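Local structure of UPF0270 protein PA3463 (Pseudomonas aeruginosa, 1Y0N) at residues L47-L55 with Q64-P72. The protein is of unknown function and belongs to the uncharacterised UPF0270 family of small proteins. Sequence-based numbering, arbitrary orientation.
Sequences LRRGEAVIL and QLMLRSEVP
Strands 52-55 and 64-67 run antiparallel, their axes 4.6 Å apart at closest approach, with Val53-Met66 and Leu55-Gln64 as hydrogen-bonded pairs, Ile54-Leu65 the non-hydrogen-bonded pair between them and Ala52-Leu67 another at the end of the ladder. Val53 and Met66 exchange both of their backbone bonds, Met66 N donating to Val53 O over 2.9 Å, and Leu55 and Gln64 do the same. Beyond Ala52-Leu67 a side-chain grip joins the backbone bonds: Arg68 approaches side-on and brings two nitrogens to one carbonyl oxygen, NE at 2.7 Å and NH2 at 3.0 Å from Gly50 O, while Glu51 O takes the backbone N-H of Arg68 from above its carbonyl plane. Gly50 O lies close to the guanidinium plane, so the pair of bonds fixes the rotation of the group. Arg68 leaves its backbone with CG anti to N (chi1 -178°), and a bend at chi3 (-73°) turns the guanidinium back toward Gly50; one of its faces rests on Val53, whose CG1 is 3.6 Å from Arg68 NH2.

On the face of Ala52 and Ile54, Leu65 sends CD2 tip to tip against Leu47 CD2, 4.0 Å away, while its CG and CD1 lie across Ile54 CG1. Leu15, Leu18, Leu19 and Phe22 of helix 12-24 cover Leu47 and Leu65. The face of Val53 and Leu55 is built differently: Leu55 CD1 meets Met66 SD at 3.8 Å, and Val71, folded back after the 3-10 segment 68-70, sets CG2 against Val53 CG2. Helix 36-48 closes in a Schellman motif at Gly50 and leads through a short turn, residues 49-51, into this antiparallel beta hairpin, whose first strand is the central one of a three-stranded sheet.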
loop_
_atom_site.group_PDB
_atom_site.type_symbol
_atom_site.label_atom_id
_atom_site.label_comp_id
_atom_site.label_asym_id
_atom_site.label_seq_id
_atom_site.Cartn_x
_atom_site.Cartn_y
_atom_site.Cartn_z
ATOM N N LEU A 47 -3.848 -2.601 5.820
ATOM C CA LEU A 47 -2.677 -3.413 5.370
ATOM C C LEU A 47 -2.539 -4.695 6.186
ATOM O O LEU A 47 -2.307 -5.835 5.616
ATOM C CB LEU A 47 -1.350 -2.614 5.491
ATOM C CG LEU A 47 -1.084 -1.524 4.457
ATOM C CD1 LEU A 47 0.119 -0.779 5.047
ATOM C CD2 LEU A 47 -0.749 -2.257 3.122
ATOM N N ARG A 48 -2.704 -4.545 7.513
ATOM C CA ARG A 48 -2.733 -5.725 8.399
ATOM C C ARG A 48 -3.865 -6.729 8.072
ATOM O O ARG A 48 -3.690 -7.955 8.217
ATOM C CB ARG A 48 -2.791 -5.362 9.905
ATOM C CG ARG A 48 -1.455 -4.714 10.397
ATOM C CD ARG A 48 -1.470 -4.485 11.923
ATOM N NE ARG A 48 -2.599 -3.656 12.361
ATOM C CZ ARG A 48 -2.510 -2.354 12.688
ATOM N NH1 ARG A 48 -1.364 -1.692 12.543
ATOM N NH2 ARG A 48 -3.596 -1.720 13.129
ATOM N N ARG A 49 -5.013 -6.224 7.670
ATOM C CA ARG A 49 -6.157 -7.125 7.303
ATOM C C ARG A 49 -6.054 -7.666 5.832
ATOM O O ARG A 49 -6.919 -8.440 5.350
ATOM C CB ARG A 49 -7.473 -6.359 7.473
ATOM C CG ARG A 49 -7.864 -5.976 8.951
ATOM C CD ARG A 49 -9.153 -5.276 8.942
ATOM N NE ARG A 49 -10.098 -6.058 8.177
ATOM C CZ ARG A 49 -10.826 -7.089 8.647
ATOM N NH1 ARG A 49 -10.829 -7.395 9.951
ATOM N NH2 ARG A 49 -11.568 -7.780 7.792
ATOM N N GLY A 50 -5.023 -7.248 5.129
ATOM C CA GLY A 50 -4.853 -7.548 3.700
ATOM C C GLY A 50 -5.874 -6.948 2.771
ATOM O O GLY A 50 -5.984 -7.381 1.614
ATOM N N GLU A 51 -6.587 -5.916 3.227
ATOM C CA GLU A 51 -7.579 -5.232 2.389
ATOM C C GLU A 51 -6.998 -4.075 1.572
ATOM O O GLU A 51 -7.631 -3.621 0.655
ATOM C CB GLU A 51 -8.786 -4.801 3.257
ATOM C CG GLU A 51 -9.468 -6.135 3.806
ATOM C CD GLU A 51 -10.554 -5.910 4.900
ATOM O OE1 GLU A 51 -10.525 -4.819 5.572
ATOM O OE2 GLU A 51 -11.407 -6.846 5.064
ATOM N N ALA A 52 -5.772 -3.647 1.941
ATOM C CA ALA A 52 -4.846 -2.817 1.117
ATOM C C ALA A 52 -3.598 -3.643 0.982
ATOM O O ALA A 52 -3.307 -4.446 1.853
ATOM C CB ALA A 52 -4.504 -1.449 1.841
ATOM N N VAL A 53 -2.924 -3.490 -0.161
ATOM C CA VAL A 53 -1.710 -4.194 -0.475
ATOM C C VAL A 53 -0.724 -3.180 -1.074
ATOM O O VAL A 53 -1.090 -1.995 -1.343
ATOM C CB VAL A 53 -1.950 -5.377 -1.511
ATOM C CG1 VAL A 53 -2.971 -6.430 -0.950
ATOM C CG2 VAL A 53 -2.448 -4.805 -2.864
ATOM N N ILE A 54 0.521 -3.632 -1.240
ATOM C CA ILE A 54 1.536 -2.805 -1.854
ATOM C C ILE A 54 2.028 -3.460 -3.128
ATOM O O ILE A 54 2.483 -4.575 -3.100
ATOM C CB ILE A 54 2.711 -2.552 -0.904
ATOM C CG1 ILE A 54 2.157 -1.734 0.293
ATOM C CG2 ILE A 54 3.826 -1.747 -1.652
ATOM C CD1 ILE A 54 2.929 -1.875 1.483
ATOM N N LEU A 55 1.919 -2.722 -4.210
ATOM C CA LEU A 55 2.424 -3.120 -5.496
ATOM C C LEU A 55 3.794 -2.502 -5.786
ATOM O O LEU A 55 4.018 -1.314 -5.596
ATOM C CB LEU A 55 1.443 -2.710 -6.602
ATOM C CG LEU A 55 0.128 -3.461 -6.733
ATOM C CD1 LEU A 55 -0.492 -2.973 -8.035
ATOM C CD2 LEU A 55 0.281 -5.056 -6.791
ATOM N N GLN A 64 3.516 1.381 -4.770
ATOM C CA GLN A 64 2.280 2.085 -4.455
ATOM C C GLN A 64 1.305 1.244 -3.574
ATOM O O GLN A 64 1.121 0.066 -3.789
ATOM C CB GLN A 64 1.589 2.510 -5.769
ATOM C CG GLN A 64 0.316 3.303 -5.560
ATOM C CD GLN A 64 -0.050 4.074 -6.769
ATOM O OE1 GLN A 64 -1.194 4.504 -6.931
ATOM N NE2 GLN A 64 0.929 4.264 -7.649
ATOM N N LEU A 65 0.698 1.907 -2.595
ATOM C CA LEU A 65 -0.328 1.306 -1.785
ATOM C C LEU A 65 -1.636 1.378 -2.569
ATOM O O LEU A 65 -1.921 2.423 -3.154
ATOM C CB LEU A 65 -0.519 2.091 -0.500
ATOM C CG LEU A 65 -0.382 1.238 0.740
ATOM C CD1 LEU A 65 0.869 1.831 1.415
ATOM C CD2 LEU A 65 -1.538 1.380 1.655
ATOM N N MET A 66 -2.372 0.261 -2.613
ATOM C CA MET A 66 -3.670 0.183 -3.308
ATOM C C MET A 66 -4.666 -0.657 -2.484
ATOM O O MET A 66 -4.284 -1.587 -1.794
ATOM C CB MET A 66 -3.486 -0.429 -4.739
ATOM C CG MET A 66 -2.963 0.595 -5.887
ATOM S SD MET A 66 -3.045 -0.178 -7.488
ATOM C CE MET A 66 -4.737 0.342 -7.764
ATOM N N LEU A 67 -5.943 -0.345 -2.579
ATOM C CA LEU A 67 -6.988 -1.239 -2.069
ATOM C C LEU A 67 -6.978 -2.530 -2.925
ATOM O O LEU A 67 -6.888 -2.474 -4.144
ATOM C CB LEU A 67 -8.387 -0.594 -2.174
ATOM C CG LEU A 67 -8.739 0.565 -1.222
ATOM C CD1 LEU A 67 -10.133 1.186 -1.513
ATOM C CD2 LEU A 67 -8.658 0.048 0.205
ATOM N N ARG A 68 -6.966 -3.660 -2.269
ATOM C CA ARG A 68 -7.078 -4.994 -2.945
ATOM C C ARG A 68 -8.193 -4.977 -3.999
ATOM O O ARG A 68 -8.036 -5.567 -5.043
ATOM C CB ARG A 68 -7.398 -6.083 -1.904
ATOM C CG ARG A 68 -7.471 -7.520 -2.538
ATOM C CD ARG A 68 -7.856 -8.585 -1.457
ATOM N NE ARG A 68 -6.703 -8.784 -0.594
ATOM C CZ ARG A 68 -5.654 -9.536 -0.894
ATOM N NH1 ARG A 68 -5.604 -10.280 -2.007
ATOM N NH2 ARG A 68 -4.635 -9.528 -0.070
ATOM N N SER A 69 -9.317 -4.319 -3.677
ATOM C CA SER A 69 -10.503 -4.203 -4.543
ATOM C C SER A 69 -10.249 -3.444 -5.853
ATOM O O SER A 69 -10.943 -3.653 -6.843
ATOM C CB SER A 69 -11.659 -3.589 -3.779
ATOM O OG SER A 69 -11.468 -2.188 -3.552
ATOM N N GLU A 70 -9.224 -2.591 -5.872
ATOM C CA GLU A 70 -8.827 -1.859 -7.091
ATOM C C GLU A 70 -7.720 -2.511 -7.937
ATOM O O GLU A 70 -7.351 -2.031 -9.034
ATOM C CB GLU A 70 -8.530 -0.399 -6.680
ATOM C CG GLU A 70 -9.815 0.115 -5.937
ATOM C CD GLU A 70 -9.757 1.590 -5.624
ATOM O OE1 GLU A 70 -8.619 2.054 -5.723
ATOM O OE2 GLU A 70 -10.828 2.246 -5.304
ATOM N N VAL A 71 -7.210 -3.621 -7.431
ATOM C CA VAL A 71 -6.170 -4.363 -8.089
ATOM C C VAL A 71 -6.777 -5.437 -9.036
ATOM O O VAL A 71 -7.644 -6.211 -8.619
ATOM C CB VAL A 71 -5.171 -4.986 -7.066
ATOM C CG1 VAL A 71 -4.030 -5.611 -7.763
ATOM C CG2 VAL A 71 -4.613 -3.907 -6.102
ATOM N N PRO A 72 -6.326 -5.446 -10.333
ATOM C CA PRO A 72 -6.687 -6.520 -11.238
ATOM C C PRO A 72 -6.340 -7.888 -10.711
ATOM O O PRO A 72 -5.266 -8.064 -10.129
ATOM C CB PRO A 72 -5.816 -6.245 -12.497
ATOM C CG PRO A 72 -5.658 -4.722 -12.512
ATOM C CD PRO A 72 -5.564 -4.355 -11.021
HETATM O O HOH W 1 -9.848 -3.891 -0.486
#